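Local coordinates for tetrapyrrole methylase family protein (Chlorobaculum tepidum, PDB 3HH1), which probably catalyses the S-adenosylmethionine-dependent 2'-O-methylation of the ribose of cytidine 1402 in 16S rRNA, and is represented here by its N-terminal tetrapyrrole-methylase-type domain, at residues T13-M21 and R42-F50; A68-E77 and M100-L109. All coordinates share one frame; numbering follows the deposited sequence.

Interaction 1: residues T13-M21 and R42-F50; sequences TPLGNLDDM and RTSILLKHF
Leu18 of the loop that leaves strand 8-13 packs against Leu46, His49 and Phe50 of helix 40-49, in the alpha/beta domain of a tetrapyrrole methylase family protein. Its CB makes a CH-pi contact over the His49 ring, 4.1 Å from the ring centroid. Its CD2 touches Leu46 CD1. At the edge of the same imidazole, His49 NE2 donates to Asp19 OD1 at 2.7 Å. The carboxylate and ring planes are 48° apart, and the nitrogen comes from above the carboxylate plane. His49 has CG anti to its backbone N (chi1 -180°), which carries the ring out from the helix to the loop. Met21 SE meets the Phe50 ring obliquely, a Met-aromatic contact with SE 3.8 Å from Phe50 CE2. Helix 23-31 backs both residues through Val26. At the other end, Leu15 CD2 lies over one face of the Arg42 guanidinium. Arg42 NH1 gives a weak bond to Thr13 O, while its NH2 forms a salt bridge with Asp87. Thr13 OG1 bonds to Thr86 O. A water accepts from Arg42 NE and donates to Pro14 O, both at 3.0 Å.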
ATOM      1  N   THR A  13      -5.742  -8.246  -5.200  1.00 26.27           N
ATOM      2  CA  THR A  13      -6.808  -9.137  -5.647  1.00 27.43           C
ATOM      3  C   THR A  13      -8.128  -8.392  -5.653  1.00 27.87           C
ATOM      4  O   THR A  13      -8.426  -7.689  -4.715  1.00 28.47           O
ATOM      5  CB  THR A  13      -6.912 -10.448  -4.786  1.00 27.92           C
ATOM      6  OG1 THR A  13      -7.140 -10.137  -3.412  1.00 29.44           O
ATOM      7  CG2 THR A  13      -5.594 -11.285  -4.866  1.00 27.99           C
ATOM      8  N   PRO A  14      -8.910  -8.525  -6.735  1.00 28.65           N
ATOM      9  CA  PRO A  14     -10.227  -7.839  -6.830  1.00 29.42           C
ATOM     10  C   PRO A  14     -11.267  -8.592  -6.024  1.00 30.31           C
ATOM     11  O   PRO A  14     -11.071  -9.777  -5.722  1.00 31.26           O
ATOM     12  CB  PRO A  14     -10.557  -7.946  -8.311  1.00 29.75           C
ATOM     13  CG  PRO A  14      -9.949  -9.270  -8.710  1.00 28.97           C
ATOM     14  CD  PRO A  14      -8.644  -9.368  -7.910  1.00 28.40           C
ATOM     15  N   LEU A  15     -12.372  -7.938  -5.695  1.00 30.96           N
ATOM     16  CA  LEU A  15     -13.446  -8.590  -4.948  1.00 31.75           C
ATOM     17  C   LEU A  15     -14.237  -9.571  -5.839  1.00 31.69           C
ATOM     18  O   LEU A  15     -14.660 -10.640  -5.390  1.00 31.90           O
ATOM     19  CB  LEU A  15     -14.386  -7.538  -4.331  1.00 32.00           C
ATOM     20  CG  LEU A  15     -15.471  -7.955  -3.318  1.00 32.92           C
ATOM     21  CD1 LEU A  15     -16.687  -8.642  -3.978  1.00 34.37           C
ATOM     22  CD2 LEU A  15     -14.886  -8.810  -2.201  1.00 32.84           C
ATOM     23  N   GLY A  16     -14.433  -9.208  -7.098  1.00 31.30           N
ATOM     24  CA  GLY A  16     -15.149 -10.071  -8.038  1.00 30.99           C
ATOM     25  C   GLY A  16     -14.342 -10.223  -9.308  1.00 30.02           C
ATOM     26  O   GLY A  16     -13.229  -9.723  -9.381  1.00 30.36           O
ATOM     27  N   ASN A  17     -14.907 -10.904 -10.305  1.00 29.31           N
ATOM     28  CA  ASN A  17     -14.222 -11.123 -11.577  1.00 28.84           C
ATOM     29  C   ASN A  17     -12.790 -11.551 -11.326  1.00 26.77           C
ATOM     30  O   ASN A  17     -11.852 -11.049 -11.945  1.00 26.13           O
ATOM     31  CB  ASN A  17     -14.243  -9.874 -12.442  1.00 29.58           C
ATOM     32  CG  ASN A  17     -15.564  -9.667 -13.114  1.00 33.98           C
ATOM     33  OD1 ASN A  17     -16.420 -10.561 -13.120  1.00 40.16           O
ATOM     34  ND2 ASN A  17     -15.756  -8.478 -13.692  1.00 38.37           N
ATOM     35  N   LEU A  18     -12.650 -12.500 -10.407  1.00 25.28           N
ATOM     36  CA  LEU A  18     -11.355 -13.056 -10.087  1.00 24.26           C
ATOM     37  C   LEU A  18     -10.651 -13.644 -11.305  1.00 24.02           C
ATOM     38  O   LEU A  18      -9.441 -13.658 -11.352  1.00 22.61           O
ATOM     39  CB  LEU A  18     -11.499 -14.142  -9.037  1.00 24.01           C
ATOM     40  CG  LEU A  18     -11.913 -13.645  -7.654  1.00 24.78           C
ATOM     41  CD1 LEU A  18     -11.987 -14.809  -6.692  1.00 24.40           C
ATOM     42  CD2 LEU A  18     -10.941 -12.569  -7.151  1.00 26.93           C
ATOM     43  N   ASP A  19     -11.414 -14.182 -12.257  1.00 23.71           N
ATOM     44  CA  ASP A  19     -10.800 -14.837 -13.436  1.00 23.81           C
ATOM     45  C   ASP A  19     -10.075 -13.836 -14.349  1.00 22.59           C
ATOM     46  O   ASP A  19      -9.282 -14.251 -15.222  1.00 21.50           O
ATOM     47  CB  ASP A  19     -11.838 -15.647 -14.213  1.00 24.57           C
ATOM     48  CG  ASP A  19     -12.133 -17.007 -13.577  1.00 28.21           C
ATOM     49  OD1 ASP A  19     -11.400 -17.473 -12.644  1.00 34.25           O
ATOM     50  OD2 ASP A  19     -13.083 -17.635 -14.045  1.00 34.13           O
ATOM     51  N   ASP A  20     -10.295 -12.529 -14.136  1.00 21.05           N
ATOM     52  CA  ASP A  20      -9.501 -11.511 -14.856  1.00 20.72           C
ATOM     53  C   ASP A  20      -8.108 -11.217 -14.276  1.00 19.53           C
ATOM     54  O   ASP A  20      -7.330 -10.460 -14.866  1.00 17.19           O
ATOM     55  CB  ASP A  20     -10.297 -10.214 -15.020  1.00 22.34           C
ATOM     56  CG  ASP A  20     -11.400 -10.350 -16.071  1.00 24.62           C
ATOM     57  OD1 ASP A  20     -11.288 -11.236 -16.952  1.00 30.70           O
ATOM     58  OD2 ASP A  20     -12.385  -9.587 -16.006  1.00 30.73           O
HETATM   59  N   MSE A  21      -7.786 -11.819 -13.139  1.00 17.85           N
HETATM   60  CA  MSE A  21      -6.427 -11.750 -12.611  1.00 17.50           C
HETATM   61  C   MSE A  21      -5.468 -12.359 -13.601  1.00 17.26           C
HETATM   62  O   MSE A  21      -5.832 -13.309 -14.311  1.00 16.49           O
HETATM   63  CB  MSE A  21      -6.318 -12.503 -11.308  1.00 17.97           C
HETATM   64  CG  MSE A  21      -7.059 -11.803 -10.199  1.00 21.50           C
HETATM   65 SE   MSE A  21      -6.808 -12.768  -8.486  0.80 27.78          SE
HETATM   66  CE  MSE A  21      -4.887 -12.925  -8.414  1.00 26.86           C
ATOM     67  N   ARG A  42     -11.989 -13.964   3.136  1.00 24.33           N
ATOM     68  CA  ARG A  42     -11.961 -13.536   1.754  1.00 24.74           C
ATOM     69  C   ARG A  42     -10.840 -14.285   0.994  1.00 23.72           C
ATOM     70  O   ARG A  42     -11.017 -14.729  -0.166  1.00 22.26           O
ATOM     71  CB  ARG A  42     -11.793 -12.007   1.700  1.00 25.18           C
ATOM     72  CG  ARG A  42     -11.498 -11.456   0.308  1.00 28.92           C
ATOM     73  CD  ARG A  42     -11.684  -9.935   0.232  1.00 32.95           C
ATOM     74  NE  ARG A  42     -11.041  -9.397  -0.974  1.00 36.91           N
ATOM     75  CZ  ARG A  42     -11.100  -8.122  -1.369  1.00 37.81           C
ATOM     76  NH1 ARG A  42     -10.456  -7.744  -2.473  1.00 39.59           N
ATOM     77  NH2 ARG A  42     -11.795  -7.230  -0.675  1.00 36.89           N
ATOM     78  N   THR A  43      -9.699 -14.480   1.654  1.00 22.56           N
ATOM     79  CA  THR A  43      -8.579 -15.152   0.992  1.00 22.67           C
ATOM     80  C   THR A  43      -8.886 -16.634   0.714  1.00 22.41           C
ATOM     81  O   THR A  43      -8.541 -17.173  -0.350  1.00 21.56           O
ATOM     82  CB  THR A  43      -7.275 -14.991   1.803  1.00 23.16           C
ATOM     83  OG1 THR A  43      -7.037 -13.589   1.961  1.00 23.48           O
ATOM     84  CG2 THR A  43      -6.060 -15.624   1.058  1.00 24.06           C
ATOM     85  N   SER A  44      -9.549 -17.293   1.655  1.00 22.33           N
ATOM     86  CA  SER A  44      -9.950 -18.684   1.426  1.00 23.03           C
ATOM     87  C   SER A  44     -10.891 -18.812   0.222  1.00 21.85           C
ATOM     88  O   SER A  44     -10.747 -19.726  -0.562  1.00 21.56           O
ATOM     89  CB  SER A  44     -10.619 -19.292   2.669  1.00 23.96           C
ATOM     90  OG  SER A  44      -9.660 -19.409   3.697  1.00 27.04           O
ATOM     91  N   ILE A  45     -11.833 -17.887   0.096  1.00 20.86           N
ATOM     92  CA  ILE A  45     -12.728 -17.880  -1.022  1.00 20.59           C
ATOM     93  C   ILE A  45     -11.958 -17.760  -2.345  1.00 20.66           C
ATOM     94  O   ILE A  45     -12.218 -18.509  -3.288  1.00 19.14           O
ATOM     95  CB  ILE A  45     -13.768 -16.742  -0.905  1.00 20.75           C
ATOM     96  CG1 ILE A  45     -14.743 -17.042   0.237  1.00 21.59           C
ATOM     97  CG2 ILE A  45     -14.528 -16.590  -2.196  1.00 21.30           C
ATOM     98  CD1 ILE A  45     -15.609 -15.850   0.641  1.00 23.71           C
ATOM     99  N   LEU A  46     -11.015 -16.835  -2.401  1.00 20.36           N
ATOM    100  CA  LEU A  46     -10.140 -16.674  -3.583  1.00 21.54           C
ATOM    101  C   LEU A  46      -9.369 -17.937  -3.937  1.00 21.48           C
ATOM    102  O   LEU A  46      -9.358 -18.363  -5.074  1.00 20.68           O
ATOM    103  CB  LEU A  46      -9.177 -15.499  -3.382  1.00 22.71           C
ATOM    104  CG  LEU A  46      -8.304 -15.125  -4.604  1.00 24.36           C
ATOM    105  CD1 LEU A  46      -8.091 -13.618  -4.656  1.00 29.77           C
ATOM    106  CD2 LEU A  46      -7.016 -15.899  -4.560  1.00 31.01           C
ATOM    107  N   LEU A  47      -8.716 -18.529  -2.941  1.00 22.26           N
ATOM    108  CA  LEU A  47      -7.957 -19.744  -3.168  1.00 23.37           C
ATOM    109  C   LEU A  47      -8.825 -20.899  -3.655  1.00 24.09           C
ATOM    110  O   LEU A  47      -8.446 -21.581  -4.586  1.00 26.07           O
ATOM    111  CB  LEU A  47      -7.171 -20.137  -1.911  1.00 22.90           C
ATOM    112  CG  LEU A  47      -6.136 -19.071  -1.482  1.00 21.25           C
ATOM    113  CD1 LEU A  47      -5.438 -19.498  -0.194  1.00 22.69           C
ATOM    114  CD2 LEU A  47      -5.122 -18.638  -2.549  1.00 22.04           C
ATOM    115  N   LYS A  48      -9.986 -21.106  -3.038  1.00 25.43           N
ATOM    116  CA  LYS A  48     -10.914 -22.126  -3.458  1.00 25.50           C
ATOM    117  C   LYS A  48     -11.315 -21.890  -4.908  1.00 25.46           C
ATOM    118  O   LYS A  48     -11.385 -22.825  -5.686  1.00 25.57           O
ATOM    119  CB  LYS A  48     -12.142 -22.131  -2.561  1.00 26.28           C
ATOM    120  CG  LYS A  48     -13.212 -23.157  -2.948  1.00 28.52           C
ATOM    121  CD  LYS A  48     -14.564 -22.861  -2.297  1.00 31.95           C
ATOM    122  CE  LYS A  48     -14.860 -23.737  -1.093  1.00 33.65           C
ATOM    123  NZ  LYS A  48     -16.305 -23.627  -0.692  1.00 34.69           N
ATOM    124  N   HIS A  49     -11.564 -20.636  -5.271  1.00 24.45           N
ATOM    125  CA  HIS A  49     -11.936 -20.308  -6.640  1.00 24.18           C
ATOM    126  C   HIS A  49     -10.935 -20.811  -7.673  1.00 24.50           C
ATOM    127  O   HIS A  49     -11.325 -21.270  -8.762  1.00 23.81           O
ATOM    128  CB  HIS A  49     -12.058 -18.795  -6.777  1.00 23.83           C
ATOM    129  CG  HIS A  49     -12.445 -18.337  -8.141  1.00 25.97           C
ATOM    130  ND1 HIS A  49     -13.756 -18.270  -8.556  1.00 30.13           N
ATOM    131  CD2 HIS A  49     -11.697 -17.903  -9.179  1.00 26.11           C
ATOM    132  CE1 HIS A  49     -13.799 -17.817  -9.798  1.00 31.78           C
ATOM    133  NE2 HIS A  49     -12.559 -17.605 -10.203  1.00 30.44           N
ATOM    134  N   PHE A  50      -9.650 -20.687  -7.367  1.00 23.56           N
ATOM    135  CA  PHE A  50      -8.618 -21.069  -8.336  1.00 24.53           C
ATOM    136  C   PHE A  50      -8.121 -22.494  -8.113  1.00 25.59           C
ATOM    137  O   PHE A  50      -7.145 -22.932  -8.754  1.00 27.16           O
ATOM    138  CB  PHE A  50      -7.458 -20.120  -8.277  1.00 24.32           C
ATOM    139  CG  PHE A  50      -7.761 -18.764  -8.804  1.00 22.79           C
ATOM    140  CD1 PHE A  50      -8.086 -18.574 -10.128  1.00 23.77           C
ATOM    141  CD2 PHE A  50      -7.658 -17.663  -7.991  1.00 21.92           C
ATOM    142  CE1 PHE A  50      -8.368 -17.311 -10.598  1.00 23.09           C
ATOM    143  CE2 PHE A  50      -7.903 -16.417  -8.466  1.00 25.02           C
ATOM    144  CZ  PHE A  50      -8.256 -16.240  -9.791  1.00 22.39           C
TER
HETATM  145  O   HOH W   1     -10.248 -11.210  -3.184  1.00 27.53           O

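Interaction 2: residues A68-E77 and M100-L109; sequences AVRQVIELLE and MASAAHAAGL. With SO4 (sulfate ion), chain E.
Val69 and Ile73 of helix 65-77 pack against Met100, Ala103 and Ala104 of helix 98-106. The two helices lie side by side on one face of the parallel sheet of this alpha/beta domain. The axes of segments 68-77 and 100-106 approach to 9.7 Å and cross at -45°. The small alanines let the branched side chains come close. Val69 CG1 presses on Ala103 CB at 3.4 Å, closer than two methyl carbons normally sit. Ile73 has CG1 anti to its carbonyl carbon, and a second bend at chi2 (-67°) brings CD1 over the backbone of the other helix. There CD1 is 3.5 Å from Ala104 CA, and it also touches Leu109 CD1.

Nearer the sheet, the Met100 side chain crosses that of Val72 at about a right angle, with SE 3.9 Å from Val72 CG2. Leu76 CB meets Leu109 CD1 at 3.7 Å, and Leu76 CD1 reaches Ala104 CB. Leu8 of strand 8-13 lies under Val72, Leu76 and Ala104. A Schellman motif ends the helix: Gly108 has positive phi, Leu109 N bonds to Ala104 O and Gly108 N to His105 O.

The outer side is looser and polar. Glu77 bends at chi2, and its side chain crosses that of Leu109 at about a right angle, with OE2 beside the Leu109 methyls. Arg70 NH2 gives a nearly straight bond (176°) to sulfate O1 at 2.8 Å, and Arg67 binds the same ion, which probably came from the crystallisation liquor. On helix 98-106, Ser102 bonds to Asp95 of the second subunit.

No direct hydrogen bond joins the two segments. Their direct contact therefore depends mainly on apolar packing and close shape fit.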
ATOM      1  N   ALA A  68       2.511 -12.898  13.227  1.00 20.38           N
ATOM      2  CA  ALA A  68       2.393 -12.988  11.763  1.00 20.83           C
ATOM      3  C   ALA A  68       3.637 -12.439  11.106  1.00 20.34           C
ATOM      4  O   ALA A  68       4.178 -13.068  10.213  1.00 19.55           O
ATOM      5  CB  ALA A  68       1.116 -12.263  11.233  1.00 20.90           C
ATOM      6  N   VAL A  69       4.130 -11.315  11.592  1.00 20.26           N
ATOM      7  CA  VAL A  69       5.361 -10.740  11.047  1.00 20.61           C
ATOM      8  C   VAL A  69       6.545 -11.703  11.243  1.00 19.99           C
ATOM      9  O   VAL A  69       7.325 -11.952  10.330  1.00 20.76           O
ATOM     10  CB  VAL A  69       5.700  -9.364  11.672  1.00 20.98           C
ATOM     11  CG1 VAL A  69       6.931  -8.862  11.056  1.00 22.76           C
ATOM     12  CG2 VAL A  69       4.601  -8.346  11.454  1.00 21.64           C
ATOM     13  N   ARG A  70       6.667 -12.262  12.435  1.00 20.60           N
ATOM     14  CA  ARG A  70       7.740 -13.202  12.710  1.00 20.05           C
ATOM     15  C   ARG A  70       7.690 -14.388  11.771  1.00 19.52           C
ATOM     16  O   ARG A  70       8.715 -14.792  11.224  1.00 19.23           O
ATOM     17  CB  ARG A  70       7.697 -13.682  14.140  1.00 20.46           C
ATOM     18  CG  ARG A  70       8.836 -14.557  14.497  1.00 23.31           C
ATOM     19  CD  ARG A  70       8.967 -14.712  15.993  1.00 26.79           C
ATOM     20  NE  ARG A  70       7.747 -15.264  16.581  1.00 29.61           N
ATOM     21  CZ  ARG A  70       6.879 -14.603  17.349  1.00 33.49           C
ATOM     22  NH1 ARG A  70       7.068 -13.322  17.701  1.00 36.08           N
ATOM     23  NH2 ARG A  70       5.809 -15.251  17.799  1.00 35.26           N
ATOM     24  N   GLN A  71       6.511 -14.953  11.581  1.00 18.54           N
ATOM     25  CA  GLN A  71       6.358 -16.104  10.698  1.00 19.55           C
ATOM     26  C   GLN A  71       6.784 -15.797   9.264  1.00 19.98           C
ATOM     27  O   GLN A  71       7.456 -16.628   8.624  1.00 18.07           O
ATOM     28  CB  GLN A  71       4.919 -16.596  10.673  1.00 18.93           C
ATOM     29  CG  GLN A  71       4.498 -17.280  11.955  1.00 20.77           C
ATOM     30  CD  GLN A  71       3.073 -17.705  11.850  1.00 24.29           C
ATOM     31  OE1 GLN A  71       2.785 -18.874  11.786  1.00 31.57           O
ATOM     32  NE2 GLN A  71       2.188 -16.762  11.718  1.00 25.19           N
ATOM     33  N   VAL A  72       6.398 -14.624   8.775  1.00 18.43           N
ATOM     34  CA  VAL A  72       6.723 -14.226   7.403  1.00 18.37           C
ATOM     35  C   VAL A  72       8.217 -13.987   7.269  1.00 18.51           C
ATOM     36  O   VAL A  72       8.839 -14.493   6.320  1.00 19.31           O
ATOM     37  CB  VAL A  72       5.925 -12.975   6.974  1.00 19.57           C
ATOM     38  CG1 VAL A  72       6.507 -12.301   5.688  1.00 19.44           C
ATOM     39  CG2 VAL A  72       4.429 -13.314   6.848  1.00 17.79           C
ATOM     40  N   ILE A  73       8.807 -13.257   8.213  1.00 16.06           N
ATOM     41  CA  ILE A  73      10.243 -12.984   8.149  1.00 16.98           C
ATOM     42  C   ILE A  73      11.050 -14.262   8.245  1.00 16.69           C
ATOM     43  O   ILE A  73      12.016 -14.431   7.501  1.00 16.55           O
ATOM     44  CB  ILE A  73      10.725 -11.963   9.232  1.00 17.04           C
ATOM     45  CG1 ILE A  73      10.077 -10.577   9.041  1.00 22.00           C
ATOM     46  CG2 ILE A  73      12.283 -11.860   9.284  1.00 15.90           C
ATOM     47  CD1 ILE A  73      10.474  -9.825   7.819  1.00 24.82           C
ATOM     48  N   GLU A  74      10.649 -15.186   9.119  1.00 15.83           N
ATOM     49  CA  GLU A  74      11.350 -16.448   9.234  1.00 16.70           C
ATOM     50  C   GLU A  74      11.276 -17.216   7.942  1.00 16.70           C
ATOM     51  O   GLU A  74      12.291 -17.778   7.494  1.00 18.34           O
ATOM     52  CB  GLU A  74      10.846 -17.258  10.423  1.00 17.49           C
ATOM     53  CG  GLU A  74      11.303 -16.617  11.722  1.00 19.94           C
ATOM     54  CD  GLU A  74      10.836 -17.325  12.979  1.00 26.66           C
ATOM     55  OE1 GLU A  74      10.112 -18.334  12.881  1.00 32.18           O
ATOM     56  OE2 GLU A  74      11.182 -16.843  14.084  1.00 29.28           O
ATOM     57  N   LEU A  75      10.103 -17.261   7.315  1.00 17.26           N
ATOM     58  CA  LEU A  75       9.971 -18.001   6.056  1.00 17.65           C
ATOM     59  C   LEU A  75      10.851 -17.382   4.941  1.00 16.43           C
ATOM     60  O   LEU A  75      11.524 -18.091   4.217  1.00 17.46           O
ATOM     61  CB  LEU A  75       8.534 -18.050   5.645  1.00 18.41           C
ATOM     62  CG  LEU A  75       8.001 -19.149   4.723  1.00 24.35           C
ATOM     63  CD1 LEU A  75       8.687 -20.528   4.861  1.00 28.27           C
ATOM     64  CD2 LEU A  75       6.527 -19.255   4.962  1.00 27.96           C
ATOM     65  N   LEU A  76      10.849 -16.065   4.840  1.00 15.49           N
ATOM     66  CA  LEU A  76      11.684 -15.353   3.849  1.00 15.65           C
ATOM     67  C   LEU A  76      13.181 -15.585   4.096  1.00 16.16           C
ATOM     68  O   LEU A  76      13.955 -15.863   3.167  1.00 17.39           O
ATOM     69  CB  LEU A  76      11.363 -13.870   3.902  1.00 15.99           C
ATOM     70  CG  LEU A  76       9.994 -13.384   3.409  1.00 16.45           C
ATOM     71  CD1 LEU A  76       9.802 -11.897   3.701  1.00 13.43           C
ATOM     72  CD2 LEU A  76       9.777 -13.718   1.916  1.00 16.25           C
ATOM     73  N   GLU A  77      13.589 -15.526   5.358  1.00 16.50           N
ATOM     74  CA  GLU A  77      14.998 -15.782   5.688  1.00 18.32           C
ATOM     75  C   GLU A  77      15.408 -17.217   5.341  1.00 18.50           C
ATOM     76  O   GLU A  77      16.580 -17.484   5.016  1.00 19.50           O
ATOM     77  CB  GLU A  77      15.246 -15.552   7.171  1.00 18.57           C
ATOM     78  CG  GLU A  77      15.075 -14.123   7.651  1.00 22.04           C
ATOM     79  CD  GLU A  77      16.233 -13.228   7.282  1.00 28.79           C
ATOM     80  OE1 GLU A  77      17.234 -13.746   6.749  1.00 34.43           O
ATOM     81  OE2 GLU A  77      16.158 -11.993   7.536  1.00 31.31           O
HETATM   82  N   MSE A 100       3.720  -6.194   7.361  1.00 16.97           N
HETATM   83  CA  MSE A 100       4.574  -7.313   7.010  1.00 16.96           C
HETATM   84  C   MSE A 100       5.544  -6.987   5.895  1.00 16.69           C
HETATM   85  O   MSE A 100       6.692  -7.443   5.931  1.00 15.75           O
HETATM   86  CB  MSE A 100       3.723  -8.558   6.706  1.00 17.27           C
HETATM   87  CG  MSE A 100       3.052  -9.156   7.900  1.00 19.20           C
HETATM   88 SE   MSE A 100       1.759 -10.590   7.424  0.80 22.40          SE
HETATM   89  CE  MSE A 100       0.437  -9.527   6.514  1.00 22.29           C
ATOM     90  N   ALA A 101       5.119  -6.209   4.896  1.00 16.05           N
ATOM     91  CA  ALA A 101       6.004  -5.718   3.842  1.00 15.89           C
ATOM     92  C   ALA A 101       7.025  -4.721   4.360  1.00 16.45           C
ATOM     93  O   ALA A 101       8.195  -4.752   3.986  1.00 17.95           O
ATOM     94  CB  ALA A 101       5.192  -5.105   2.688  1.00 17.22           C
ATOM     95  N   SER A 102       6.618  -3.805   5.224  1.00 16.82           N
ATOM     96  CA  SER A 102       7.576  -2.891   5.835  1.00 16.74           C
ATOM     97  C   SER A 102       8.607  -3.643   6.701  1.00 16.08           C
ATOM     98  O   SER A 102       9.796  -3.308   6.679  1.00 17.60           O
ATOM     99  CB  SER A 102       6.830  -1.836   6.629  1.00 17.82           C
ATOM    100  OG  SER A 102       7.733  -0.966   7.290  1.00 19.98           O
ATOM    101  N   ALA A 103       8.187  -4.668   7.457  1.00 16.15           N
ATOM    102  CA  ALA A 103       9.135  -5.447   8.233  1.00 15.32           C
ATOM    103  C   ALA A 103      10.152  -6.175   7.308  1.00 15.50           C
ATOM    104  O   ALA A 103      11.341  -6.244   7.602  1.00 15.96           O
ATOM    105  CB  ALA A 103       8.394  -6.446   9.175  1.00 14.64           C
ATOM    106  N   ALA A 104       9.678  -6.749   6.204  1.00 14.77           N
ATOM    107  CA  ALA A 104      10.569  -7.436   5.256  1.00 15.25           C
ATOM    108  C   ALA A 104      11.585  -6.469   4.740  1.00 16.40           C
ATOM    109  O   ALA A 104      12.773  -6.774   4.653  1.00 16.90           O
ATOM    110  CB  ALA A 104       9.765  -8.030   4.048  1.00 14.75           C
ATOM    111  N   HIS A 105      11.127  -5.283   4.371  1.00 16.46           N
ATOM    112  CA  HIS A 105      12.072  -4.246   3.920  1.00 17.30           C
ATOM    113  C   HIS A 105      13.115  -3.880   5.008  1.00 17.54           C
ATOM    114  O   HIS A 105      14.335  -3.751   4.720  1.00 15.35           O
ATOM    115  CB  HIS A 105      11.333  -2.995   3.496  1.00 18.36           C
ATOM    116  CG  HIS A 105      12.236  -1.963   2.876  1.00 22.26           C
ATOM    117  ND1 HIS A 105      12.525  -0.760   3.492  1.00 27.88           N
ATOM    118  CD2 HIS A 105      12.933  -1.966   1.714  1.00 25.29           C
ATOM    119  CE1 HIS A 105      13.358  -0.065   2.733  1.00 24.80           C
ATOM    120  NE2 HIS A 105      13.615  -0.767   1.642  1.00 26.77           N
ATOM    121  N   ALA A 106      12.641  -3.734   6.237  1.00 17.62           N
ATOM    122  CA  ALA A 106      13.536  -3.444   7.378  1.00 18.31           C
ATOM    123  C   ALA A 106      14.599  -4.549   7.565  1.00 18.13           C
ATOM    124  O   ALA A 106      15.710  -4.280   8.007  1.00 18.59           O
ATOM    125  CB  ALA A 106      12.724  -3.248   8.658  1.00 17.91           C
ATOM    126  N   ALA A 107      14.246  -5.789   7.232  1.00 18.31           N
ATOM    127  CA  ALA A 107      15.131  -6.910   7.306  1.00 17.95           C
ATOM    128  C   ALA A 107      15.992  -7.108   6.042  1.00 19.39           C
ATOM    129  O   ALA A 107      16.760  -8.066   5.988  1.00 19.71           O
ATOM    130  CB  ALA A 107      14.362  -8.168   7.622  1.00 17.90           C
ATOM    131  N   GLY A 108      15.917  -6.201   5.067  1.00 19.52           N
ATOM    132  CA  GLY A 108      16.733  -6.326   3.878  1.00 19.49           C
ATOM    133  C   GLY A 108      16.248  -7.424   2.942  1.00 20.12           C
ATOM    134  O   GLY A 108      17.028  -7.958   2.146  1.00 20.61           O
ATOM    135  N   LEU A 109      14.956  -7.729   3.010  1.00 19.05           N
ATOM    136  CA  LEU A 109      14.360  -8.759   2.175  1.00 20.24           C
ATOM    137  C   LEU A 109      13.563  -8.114   1.036  1.00 21.79           C
ATOM    138  O   LEU A 109      12.957  -7.071   1.223  1.00 19.97           O
ATOM    139  CB  LEU A 109      13.471  -9.663   3.037  1.00 19.51           C
ATOM    140  CG  LEU A 109      14.199 -10.362   4.203  1.00 17.68           C
ATOM    141  CD1 LEU A 109      13.163 -10.934   5.224  1.00 16.64           C
ATOM    142  CD2 LEU A 109      15.090 -11.476   3.680  1.00 19.82           C
TER
HETATM  143  S   SO4 E   1       4.711 -18.777  17.922  1.00103.42           S
HETATM  144  O1  SO4 E   1       5.481 -17.878  17.050  1.00102.15           O
HETATM  145  O2  SO4 E   1       5.498 -19.070  19.121  1.00103.14           O
HETATM  146  O3  SO4 E   1       3.453 -18.150  18.323  1.00103.43           O
HETATM  147  O4  SO4 E   1       4.385 -20.027  17.232  1.00103.06           O
HETATM  148  O   HOH W   2      17.822 -10.419   6.780  1.00 28.98           O

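From the N terminus, the chain runs through strand 8-13 into the loop of interaction 1. It then forms helix 23-31 and strand 34-37 before helix 40-49 returns to that loop and closes the contact. Strand 57-59 follows. Helix 65-77 opens interaction 2, which closes after strand 82-87, when helix 98-106 and the turn after it pack against that helix. The contacts are in series and neither nest nor cross. The centres of interactions 1 and 2 are about 25 Å apart, on opposite sides of the chain's centre. Interaction 1 ties a strand-end loop to a helix. Interaction 2 pairs two helices, and strand 8-13, whose end enters interaction 1, also packs against this pair.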